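Local coordinates for protein pleckstrin homology domain-containing family A member 8 (Homo sapiens, PDB 5KDI) that binds simple glycosphingolipids within an all-helical GLTP fold and probably transfers them between membranes, at residues A[14-19]-A[189-194]; A[20-25]-A[194-199]; A[75-80]-A[91-96]. The protein carries 2 engineered substitutions. All coordinates share one frame; numbering follows the deposited sequence. Where two conformers were deposited one is given.

Interaction 1 of 3, residues A[14-19]-A[189-194]; sequences IELLED and MEKQLA
Ile14 and Leu16, both in the loop ahead of helix 24-32, reach across to Gln192 and Lys191 of helix 172-202, and so lay an early part of the chain over the last long helix of the GLTP fold. The two pairings illustrate how an irregular segment can pack on a helix without any hydrogen bond across the interface. Ile14 meets the outer end of the Gln192 amide at an oblique angle. Its CB lies 3.9 Å from Gln192 NE2, while its CD1 comes equally close to the oxygen, 3.9 Å from Gln192 OE1, so the isoleucine straddles both terminal atoms of the amide. Gln192 presents them by running extended beyond CG (chi2 168°). The two ends fare differently: NE2 makes a weak hydrogen bond to Phe11 O, whereas OE1 is buried here with no polar partner in the model. Ile14 also touches Ala26 and Ser30 of helix 24-32.

Leu16 works closer to solvent, and its contact is tentative, because Lys191 occupies two conformers. In the conformer described, the lysine chain stretches out from the helix and bends at its last torsion (chi4 85°), which leaves the ammonium group farther from the leucine than the carbon before it. The touch is therefore aliphatic, between one methyl branch and a methylene: Leu16 CD1 stands 3.6 Å from Lys191 CE.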
loop_
_atom_site.group_PDB
_atom_site.type_symbol
_atom_site.label_atom_id
_atom_site.label_comp_id
_atom_site.label_asym_id
_atom_site.label_seq_id
_atom_site.Cartn_x
_atom_site.Cartn_y
_atom_site.Cartn_z
ATOM N N ILE A 14 3.109 -9.636 9.833
ATOM C CA ILE A 14 2.872 -8.676 10.871
ATOM C C ILE A 14 1.843 -9.232 11.865
ATOM O O ILE A 14 0.673 -9.516 11.500
ATOM C CB ILE A 14 2.373 -7.332 10.315
ATOM C CG1 ILE A 14 3.291 -6.765 9.235
ATOM C CG2 ILE A 14 2.165 -6.363 11.451
ATOM C CD1 ILE A 14 2.814 -5.455 8.668
ATOM N N GLU A 15 2.282 -9.406 13.094
ATOM C CA GLU A 15 1.349 -9.874 14.100
ATOM C C GLU A 15 0.863 -8.698 14.908
ATOM O O GLU A 15 1.627 -7.801 15.247
ATOM C CB GLU A 15 1.942 -11.004 14.963
ATOM C CG GLU A 15 2.007 -12.396 14.251
ATOM C CD GLU A 15 0.652 -13.036 13.848
ATOM O OE1 GLU A 15 -0.346 -13.022 14.639
ATOM O OE2 GLU A 15 0.595 -13.604 12.718
ATOM N N LEU A 16 -0.441 -8.712 15.166
ATOM C CA LEU A 16 -1.072 -7.681 15.869
ATOM C C LEU A 16 -0.789 -7.728 17.370
ATOM O O LEU A 16 -0.639 -8.793 17.972
ATOM C CB LEU A 16 -2.587 -7.672 15.628
ATOM C CG LEU A 16 -3.028 -7.531 14.166
ATOM C CD1 LEU A 16 -4.576 -7.558 14.111
ATOM C CD2 LEU A 16 -2.455 -6.267 13.531
ATOM N N LEU A 17 -0.747 -6.536 17.938
ATOM C CA LEU A 17 -0.549 -6.347 19.399
ATOM C C LEU A 17 -1.923 -6.293 20.112
ATOM O O LEU A 17 -2.973 -6.541 19.485
ATOM C CB LEU A 17 0.381 -5.109 19.639
ATOM C CG LEU A 17 1.753 -5.177 18.950
ATOM C CD1 LEU A 17 2.500 -3.881 19.162
ATOM C CD2 LEU A 17 2.617 -6.359 19.478
ATOM N N GLU A 18 -1.906 -6.048 21.427
ATOM C CA GLU A 18 -3.122 -5.860 22.223
ATOM C C GLU A 18 -4.089 -4.893 21.491
ATOM O O GLU A 18 -3.690 -3.944 20.850
ATOM C CB GLU A 18 -2.727 -5.324 23.631
ATOM C CG GLU A 18 -3.842 -4.861 24.550
ATOM C CD GLU A 18 -3.308 -4.448 25.934
ATOM O OE1 GLU A 18 -2.081 -4.466 26.127
ATOM O OE2 GLU A 18 -4.102 -4.101 26.842
ATOM N N ASP A 19 -5.383 -5.190 21.596
ATOM C CA ASP A 19 -6.435 -4.417 21.020
ATOM C C ASP A 19 -6.280 -4.190 19.485
ATOM O O ASP A 19 -6.498 -3.088 19.000
ATOM C CB ASP A 19 -6.534 -3.054 21.732
ATOM C CG ASP A 19 -6.975 -3.160 23.188
ATOM O OD1 ASP A 19 -7.678 -4.128 23.555
ATOM O OD2 ASP A 19 -6.639 -2.240 23.974
ATOM N N MET A 189 -3.440 -7.920 4.466
ATOM C CA MET A 189 -3.610 -6.503 4.179
ATOM C C MET A 189 -5.054 -6.060 4.438
ATOM O O MET A 189 -5.327 -5.030 5.084
ATOM C CB MET A 189 -3.156 -6.124 2.767
ATOM C CG MET A 189 -2.891 -4.649 2.680
ATOM S SD MET A 189 -2.999 -4.070 0.973
ATOM C CE MET A 189 -2.045 -5.279 0.107
ATOM N N GLU A 190 -6.004 -6.862 3.936
ATOM C CA GLU A 190 -7.452 -6.558 4.119
ATOM C C GLU A 190 -7.753 -6.397 5.616
ATOM O O GLU A 190 -8.531 -5.518 6.008
ATOM C CB GLU A 190 -8.298 -7.660 3.513
ATOM C CG GLU A 190 -9.809 -7.492 3.479
ATOM C CD GLU A 190 -10.586 -8.685 2.831
ATOM O OE1 GLU A 190 -9.989 -9.739 2.498
ATOM O OE2 GLU A 190 -11.831 -8.590 2.664
ATOM N N LYS A 191 -7.243 -7.325 6.436
ATOM C CA LYS A 191 -7.524 -7.288 7.858
ATOM C C LYS A 191 -7.052 -5.950 8.481
ATOM O O LYS A 191 -7.775 -5.307 9.258
ATOM C CB LYS A 191 -6.868 -8.473 8.579
ATOM C CG LYS A 191 -7.036 -8.458 10.073
ATOM C CD LYS A 191 -6.342 -9.668 10.685
ATOM C CE LYS A 191 -6.660 -9.779 12.164
ATOM N NZ LYS A 191 -7.939 -10.487 12.476
ATOM N N GLN A 192 -5.828 -5.574 8.147
ATOM C CA GLN A 192 -5.263 -4.338 8.661
ATOM C C GLN A 192 -5.994 -3.113 8.134
ATOM O O GLN A 192 -6.282 -2.172 8.906
ATOM C CB GLN A 192 -3.774 -4.286 8.382
ATOM C CG GLN A 192 -3.023 -5.398 9.119
ATOM C CD GLN A 192 -1.617 -5.599 8.678
ATOM O OE1 GLN A 192 -0.935 -4.609 8.304
ATOM N NE2 GLN A 192 -1.124 -6.891 8.746
ATOM N N LEU A 193 -6.338 -3.145 6.857
ATOM C CA LEU A 193 -7.070 -1.979 6.284
ATOM C C LEU A 193 -8.469 -1.835 6.946
ATOM O O LEU A 193 -8.949 -0.735 7.124
ATOM C CB LEU A 193 -7.211 -2.092 4.806
ATOM C CG LEU A 193 -5.927 -1.956 4.062
ATOM C CD1 LEU A 193 -6.096 -2.283 2.542
ATOM C CD2 LEU A 193 -5.341 -0.570 4.197
ATOM N N ALA A 194 -9.122 -2.969 7.261
ATOM C CA ALA A 194 -10.449 -2.940 7.909
ATOM C C ALA A 194 -10.361 -2.302 9.303
ATOM O O ALA A 194 -11.219 -1.528 9.692
ATOM C CB ALA A 194 -11.084 -4.331 7.944
#

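Interaction 2 of 3, residues A[20-25]-A[194-199]; sequences SGIPTE and AILDTL
Ile195, on the side of helix 172-202 in this GLTP fold, meets Ser20 and Ile22 in the run of chain that leads into helix 24-32. That run begins with a G1 beta bulge, in which Ser20 and Gly21 both face Leu17, and ends at Pro23, the N-cap residue of the helix. Ile195 shows how one branched side chain can serve two partners. At its CB the chain divides. The CG2 branch, anti to the backbone N, lies 3.9 Å from Ile22 CD1 and 4.0 Å from Ser20 O; it also rests on Gln75 of helix 74-83. The other branch continues through CG1, which is anti to the carbonyl carbon (chi1 -66°), and ends in CD1. This tip methyl sits 3.9 Å from Ser20 CB, again within van der Waals range of the Ser20 carbonyl, and also touches Leu16 CD1. The serine thus contributes its methylene and main-chain oxygen to a van der Waals contact, while that same oxygen is hydrogen-bonded to Gln75 NE2.

Ile22 and Ile195 run past each other in opposite directions, and CD1 is the Ile22 atom that touches. Ile22 is buried and also packs on Leu74 and Phe27, and its backbone N is bonded to Gln75 OE1. The same methyl is shared with the next residue of helix 172-202, whose side chain bends in toward it: Ile22 CD1 lies 3.8 Å from Leu196 CG and 4.0 Å from Leu196 CD2.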
loop_
_atom_site.group_PDB
_atom_site.type_symbol
_atom_site.label_atom_id
_atom_site.label_comp_id
_atom_site.label_asym_id
_atom_site.label_seq_id
_atom_site.Cartn_x
_atom_site.Cartn_y
_atom_site.Cartn_z
ATOM N N SER A 20 -5.894 -5.242 18.758
ATOM C CA SER A 20 -5.683 -5.248 17.296
ATOM C C SER A 20 -4.668 -4.205 16.857
ATOM O O SER A 20 -4.725 -3.677 15.744
ATOM C CB SER A 20 -7.026 -4.994 16.569
ATOM O OG SER A 20 -7.967 -5.996 16.887
ATOM N N GLY A 21 -3.719 -3.871 17.737
ATOM C CA GLY A 21 -2.734 -2.855 17.415
ATOM C C GLY A 21 -1.818 -3.244 16.275
ATOM O O GLY A 21 -1.220 -4.313 16.319
ATOM N N ILE A 22 -1.679 -2.361 15.271
ATOM C CA ILE A 22 -0.835 -2.648 14.107
ATOM C C ILE A 22 0.522 -2.022 14.411
ATOM O O ILE A 22 0.663 -0.805 14.494
ATOM C CB ILE A 22 -1.430 -2.036 12.805
ATOM C CG1 ILE A 22 -2.891 -2.568 12.575
ATOM C CG2 ILE A 22 -0.454 -2.206 11.640
ATOM C CD1 ILE A 22 -3.729 -1.797 11.537
ATOM N N PRO A 23 1.557 -2.882 14.534
ATOM C CA PRO A 23 2.911 -2.369 14.844
ATOM C C PRO A 23 3.366 -1.347 13.778
ATOM O O PRO A 23 3.364 -1.653 12.553
ATOM C CB PRO A 23 3.777 -3.637 14.807
ATOM C CG PRO A 23 2.849 -4.744 15.057
ATOM C CD PRO A 23 1.552 -4.357 14.426
ATOM N N THR A 24 3.882 -0.209 14.241
ATOM C CA THR A 24 4.201 0.887 13.317
ATOM C C THR A 24 5.329 0.563 12.336
ATOM O O THR A 24 5.142 0.747 11.152
ATOM C CB THR A 24 4.606 2.111 14.139
ATOM O OG1 THR A 24 3.512 2.406 15.051
ATOM C CG2 THR A 24 4.926 3.341 13.250
ATOM N N GLU A 25 6.504 0.124 12.834
ATOM C CA GLU A 25 7.654 -0.080 11.929
ATOM C C GLU A 25 7.371 -1.138 10.898
ATOM O O GLU A 25 7.685 -0.971 9.720
ATOM C CB GLU A 25 8.979 -0.387 12.640
ATOM C CG GLU A 25 9.432 0.579 13.718
ATOM C CD GLU A 25 10.892 0.258 14.225
ATOM O OE1 GLU A 25 11.619 -0.591 13.605
ATOM O OE2 GLU A 25 11.294 0.822 15.290
ATOM N N ALA A 194 -9.122 -2.969 7.261
ATOM C CA ALA A 194 -10.449 -2.940 7.909
ATOM C C ALA A 194 -10.361 -2.302 9.303
ATOM O O ALA A 194 -11.219 -1.528 9.692
ATOM C CB ALA A 194 -11.084 -4.331 7.944
ATOM N N ILE A 195 -9.297 -2.676 10.034
ATOM C CA ILE A 195 -9.020 -2.093 11.345
ATOM C C ILE A 195 -8.892 -0.597 11.189
ATOM O O ILE A 195 -9.451 0.196 11.980
ATOM C CB ILE A 195 -7.796 -2.773 12.025
ATOM C CG1 ILE A 195 -8.107 -4.218 12.341
ATOM C CG2 ILE A 195 -7.288 -1.958 13.236
ATOM C CD1 ILE A 195 -6.911 -5.103 12.700
ATOM N N LEU A 196 -8.089 -0.165 10.240
ATOM C CA LEU A 196 -7.844 1.262 10.019
ATOM C C LEU A 196 -9.123 2.006 9.587
ATOM O O LEU A 196 -9.401 3.124 10.039
ATOM C CB LEU A 196 -6.659 1.508 9.061
ATOM C CG LEU A 196 -5.298 1.132 9.613
ATOM C CD1 LEU A 196 -4.290 1.249 8.524
ATOM C CD2 LEU A 196 -4.909 1.947 10.869
ATOM N N ASP A 197 -9.866 1.368 8.692
ATOM C CA ASP A 197 -11.114 1.965 8.235
ATOM C C ASP A 197 -12.056 2.211 9.411
ATOM O O ASP A 197 -12.644 3.290 9.523
ATOM C CB ASP A 197 -11.784 1.114 7.181
ATOM C CG ASP A 197 -11.126 1.146 5.826
ATOM O OD1 ASP A 197 -10.254 1.995 5.545
ATOM O OD2 ASP A 197 -11.489 0.282 4.981
ATOM N N THR A 198 -12.180 1.228 10.297
ATOM C CA THR A 198 -13.045 1.363 11.500
ATOM C C THR A 198 -12.534 2.526 12.395
ATOM O O THR A 198 -13.309 3.350 12.855
ATOM C CB THR A 198 -13.129 0.025 12.222
ATOM O OG1 THR A 198 -13.727 -0.914 11.348
ATOM C CG2 THR A 198 -13.935 0.166 13.516
ATOM N N LEU A 199 -11.221 2.586 12.633
ATOM C CA LEU A 199 -10.623 3.611 13.444
ATOM C C LEU A 199 -10.997 4.990 12.859
ATOM O O LEU A 199 -11.418 5.892 13.585
ATOM C CB LEU A 199 -9.127 3.417 13.508
ATOM C CG LEU A 199 -8.340 4.502 14.250
ATOM C CD1 LEU A 199 -8.437 4.305 15.753
ATOM C CD2 LEU A 199 -6.846 4.442 13.797
#

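Interaction 3 of 3, residues A[75-80]-A[91-96]; sequences QKIVLH and NSATEA. With 6S8 ((~{Z})-~{N}-[(~{E},2~{S},3~{R})-1-[(2~{R},3~{R},4~{S},5~{R},6~{R})-6-(hydroxymethyl)-3,4,5-tris(oxidanyl)oxan-2-yl]oxy-3-oxidanyl-octadec-4-en-2-yl]octadec-9-enamide), chain C.
The N-terminal turn of helix 93-115, which carries Glu95 of the glycolipid pocket, packs its Ala93 and Thr94 against Ile77 and Val78 of helix 74-83. All four residues are buried, and the helices come close: Val78 and Thr94 have their CA atoms 5.5 Å apart. The apolar half of the contact is a meeting of two methyls, Ile77 CG2 and Ala93 CB, at 3.5 Å. Ile77 can offer this branch because its longer one, through CG1, is placed beside the backbone N (chi1 -64°).

Next to it, Val78 and Thr94 cross at about a right angle, and it is the hydroxyl of the threonine that faces the valine. Thr94 OG1 lies 3.7 Å from Val78 CG1 and 3.9 Å from Val78 CG2, so both methyls lie against an oxygen whose polar need is met elsewhere, by a hydrogen bond to Glu81 OE1. The other carboxylate oxygen of Glu81 is bonded to Ala93 N, so a single glutamate just past the 75-80 segment ties the two helices together at the helix start.

The turn itself is closed by Ser92 at the N-cap: Glu95 N donates to Ser92 OG over 3.0 Å, with a fairly straight N-H...O angle of 161°. Glu95 of the same turn approaches the lipid's sugar. Its side chain runs out extended until OE2 is 3.6 Å from C6A of the bound galactosylceramide, a van der Waals contact with the sugar's hydroxymethyl carbon. Nearby Ala96 packs on Asn56 and Lys59, which hydrogen-bond the ligand. An N-capped helix start whose Ala93 and Thr94 pack on helix 74-83 while Glu95 reaches the sugar belongs to the headgroup site of this GLTP fold.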
loop_
_atom_site.group_PDB
_atom_site.type_symbol
_atom_site.label_atom_id
_atom_site.label_comp_id
_atom_site.label_asym_id
_atom_site.label_seq_id
_atom_site.Cartn_x
_atom_site.Cartn_y
_atom_site.Cartn_z
ATOM N N GLN A 75 -2.518 2.938 15.700
ATOM C CA GLN A 75 -3.626 3.471 16.459
ATOM C C GLN A 75 -3.192 4.442 17.569
ATOM O O GLN A 75 -3.793 5.479 17.802
ATOM C CB GLN A 75 -4.529 2.398 17.024
ATOM C CG GLN A 75 -5.201 1.505 15.982
ATOM C CD GLN A 75 -4.462 0.182 15.693
ATOM O OE1 GLN A 75 -3.210 0.144 15.601
ATOM N NE2 GLN A 75 -5.248 -0.896 15.586
ATOM N N LYS A 76 -2.066 4.108 18.239
ATOM C CA LYS A 76 -1.510 4.978 19.259
ATOM C C LYS A 76 -1.101 6.319 18.695
ATOM O O LYS A 76 -1.318 7.360 19.334
ATOM C CB LYS A 76 -0.382 4.291 19.999
ATOM C CG LYS A 76 -0.870 3.176 20.940
ATOM C CD LYS A 76 0.322 2.437 21.550
ATOM C CE LYS A 76 -0.061 1.356 22.521
ATOM N NZ LYS A 76 -0.605 1.899 23.791
ATOM N N ILE A 77 -0.546 6.327 17.484
ATOM C CA ILE A 77 -0.198 7.585 16.846
ATOM C C ILE A 77 -1.461 8.404 16.515
ATOM O O ILE A 77 -1.531 9.590 16.863
ATOM C CB ILE A 77 0.642 7.360 15.564
ATOM C CG1 ILE A 77 2.006 6.694 15.922
ATOM C CG2 ILE A 77 0.827 8.699 14.816
ATOM C CD1 ILE A 77 2.878 6.192 14.803
ATOM N N VAL A 78 -2.420 7.786 15.849
ATOM C CA VAL A 78 -3.627 8.485 15.417
ATOM C C VAL A 78 -4.396 9.000 16.629
ATOM O O VAL A 78 -4.812 10.193 16.666
ATOM C CB VAL A 78 -4.495 7.604 14.527
ATOM C CG1 VAL A 78 -5.852 8.287 14.252
ATOM C CG2 VAL A 78 -3.772 7.323 13.214
ATOM N N LEU A 79 -4.552 8.132 17.617
ATOM C CA LEU A 79 -5.335 8.515 18.805
ATOM C C LEU A 79 -4.639 9.646 19.557
ATOM O O LEU A 79 -5.303 10.541 20.138
ATOM C CB LEU A 79 -5.556 7.308 19.699
ATOM C CG LEU A 79 -6.576 6.302 19.115
ATOM C CD1 LEU A 79 -6.696 5.049 20.005
ATOM C CD2 LEU A 79 -7.908 6.922 18.724
ATOM N N HIS A 80 -3.305 9.655 19.581
ATOM C CA HIS A 80 -2.598 10.808 20.194
ATOM C C HIS A 80 -2.863 12.086 19.462
ATOM O O HIS A 80 -3.055 13.153 20.103
ATOM C CB HIS A 80 -1.124 10.552 20.297
ATOM C CG HIS A 80 -0.358 11.754 20.750
ATOM N ND1 HIS A 80 -0.326 12.148 22.076
ATOM C CD2 HIS A 80 0.377 12.708 20.027
ATOM C CE1 HIS A 80 0.400 13.297 22.160
ATOM N NE2 HIS A 80 0.852 13.606 20.915
ATOM N N ASN A 91 0.936 18.045 7.534
ATOM C CA ASN A 91 1.962 17.010 7.658
ATOM C C ASN A 91 1.605 15.997 8.751
ATOM O O ASN A 91 2.451 15.214 9.103
ATOM C CB ASN A 91 3.354 17.586 8.028
ATOM C CG ASN A 91 3.883 18.557 7.015
ATOM O OD1 ASN A 91 3.557 18.437 5.834
ATOM N ND2 ASN A 91 4.728 19.571 7.477
ATOM N N SER A 92 0.373 15.985 9.256
ATOM C CA SER A 92 0.018 15.000 10.307
ATOM C C SER A 92 0.202 13.526 9.865
ATOM O O SER A 92 0.061 13.199 8.681
ATOM C CB SER A 92 -1.387 15.188 10.827
ATOM O OG SER A 92 -2.318 14.751 9.915
ATOM N N ALA A 93 0.494 12.678 10.844
ATOM C CA ALA A 93 0.501 11.258 10.616
ATOM C C ALA A 93 -0.875 10.728 10.255
ATOM O O ALA A 93 -0.996 9.785 9.422
ATOM C CB ALA A 93 1.069 10.535 11.836
ATOM N N THR A 94 -1.929 11.340 10.822
ATOM C CA THR A 94 -3.287 10.911 10.536
ATOM C C THR A 94 -3.626 11.105 9.021
ATOM O O THR A 94 -4.143 10.208 8.389
ATOM C CB THR A 94 -4.303 11.592 11.424
ATOM O OG1 THR A 94 -4.067 11.216 12.776
ATOM C CG2 THR A 94 -5.725 11.238 11.039
ATOM N N GLU A 95 -3.235 12.250 8.471
ATOM C CA GLU A 95 -3.430 12.525 7.071
ATOM C C GLU A 95 -2.556 11.613 6.198
ATOM O O GLU A 95 -3.023 11.068 5.189
ATOM C CB GLU A 95 -3.102 13.938 6.758
ATOM C CG GLU A 95 -3.283 14.352 5.279
ATOM C CD GLU A 95 -2.827 15.752 4.972
ATOM O OE1 GLU A 95 -1.970 16.306 5.741
ATOM O OE2 GLU A 95 -3.353 16.297 3.982
ATOM N N ALA A 96 -1.307 11.415 6.622
ATOM C CA ALA A 96 -0.371 10.544 5.856
ATOM C C ALA A 96 -0.945 9.137 5.796
ATOM O O ALA A 96 -0.978 8.498 4.717
ATOM C CB ALA A 96 1.033 10.545 6.440
HETATM C C1 6S8 C . -2.712 12.870 -2.885
HETATM C C2 6S8 C . -2.572 11.891 -4.030
HETATM N N2 6S8 C . -2.129 10.610 -3.497
HETATM C C3 6S8 C . -1.532 12.430 -5.053
HETATM O O3 6S8 C . -1.999 13.729 -5.476
HETATM C C4 6S8 C . -1.419 11.497 -6.201
HETATM C C5 6S8 C . -0.257 10.908 -6.495
HETATM C C6 6S8 C . -0.009 9.961 -7.636
HETATM C C7 6S8 C . -1.186 9.548 -8.484
HETATM C C8 6S8 C . -0.548 9.080 -9.763
HETATM C C9 6S8 C . -1.437 8.042 -10.344
HETATM C C10 6S8 C . -1.209 6.743 -9.617
HETATM C C11 6S8 C . -0.636 5.679 -10.572
HETATM C C12 6S8 C . -1.008 4.304 -10.045
HETATM C C13 6S8 C . 0.138 3.312 -9.911
HETATM C C14 6S8 C . 0.613 2.673 -11.205
HETATM C C15 6S8 C . 1.086 1.228 -10.981
HETATM C C16 6S8 C . 2.427 0.817 -11.562
HETATM C C17 6S8 C . 2.497 -0.401 -12.497
HETATM C C18 6S8 C . 2.189 -1.757 -11.880
HETATM C C1A 6S8 C . -1.624 13.363 -0.797
HETATM O O1A 6S8 C . -1.493 13.044 -2.166
HETATM C C2A 6S8 C . -0.377 12.955 -0.062
HETATM O O2A 6S8 C . -0.228 11.527 -0.185
HETATM C C3A 6S8 C . -0.385 13.449 1.384
HETATM O O3A 6S8 C . 0.865 13.175 1.976
HETATM C C4A 6S8 C . -0.696 14.933 1.410
HETATM O O4A 6S8 C . 0.429 15.701 0.987
HETATM O O5A 6S8 C . -3.317 16.970 -0.355
HETATM C C5M 6S8 C . -1.952 15.220 0.609
HETATM C C6A 6S8 C . -2.261 16.694 0.590
HETATM O O6A 6S8 C . -1.762 14.765 -0.734
HETATM C CAA 6S8 C . -2.783 9.477 -3.702
HETATM O OAA 6S8 C . -3.870 9.383 -4.266
HETATM C CAB 6S8 C . -2.111 8.273 -3.114
HETATM C CAC 6S8 C . -1.209 7.922 -4.334
HETATM C CAD 6S8 C . -1.406 6.513 -4.689
HETATM C CAE 6S8 C . -0.073 5.849 -4.486
HETATM C CAF 6S8 C . -0.295 4.389 -4.853
HETATM C CAG 6S8 C . 0.289 3.464 -3.770
HETATM C CAH 6S8 C . 0.942 2.227 -4.399
HETATM C CAI 6S8 C . -0.163 1.399 -4.986
HETATM C CAJ 6S8 C . -0.066 0.740 -6.144
HETATM C CAK 6S8 C . 1.155 0.691 -7.007
HETATM C CAL 6S8 C . 0.881 -0.598 -7.791
HETATM C CAM 6S8 C . 2.113 -1.247 -8.386
HETATM C CAN 6S8 C . 3.100 -1.585 -7.309
HETATM C CAO 6S8 C . 3.928 -2.776 -7.732
HETATM C CAP 6S8 C . 3.359 -4.080 -7.243
HETATM C CAQ 6S8 C . 4.394 -4.907 -6.551
HETATM C CAR 6S8 C . 3.716 -5.626 -5.455
#

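Interactions 1 and 2 are neighbours on helix 172-202, their centres about 5 Å apart, and both bring the chain before helix 24-32 onto it. Interaction 1 is the more mixed and solvent-facing, with an amide and a lysine methylene meeting aliphatic groups; interaction 2 is chiefly isoleucine and leucine carbons, partly buried. Leu16 belongs to the first and reaches into the second, so the two run together. Interaction 3 is fully buried and joins a different pair of helices, 74-83 and 93-115, adding polar helix capping and a sugar contact. Gln75, on its first segment, is the residue through which it meets interaction 2.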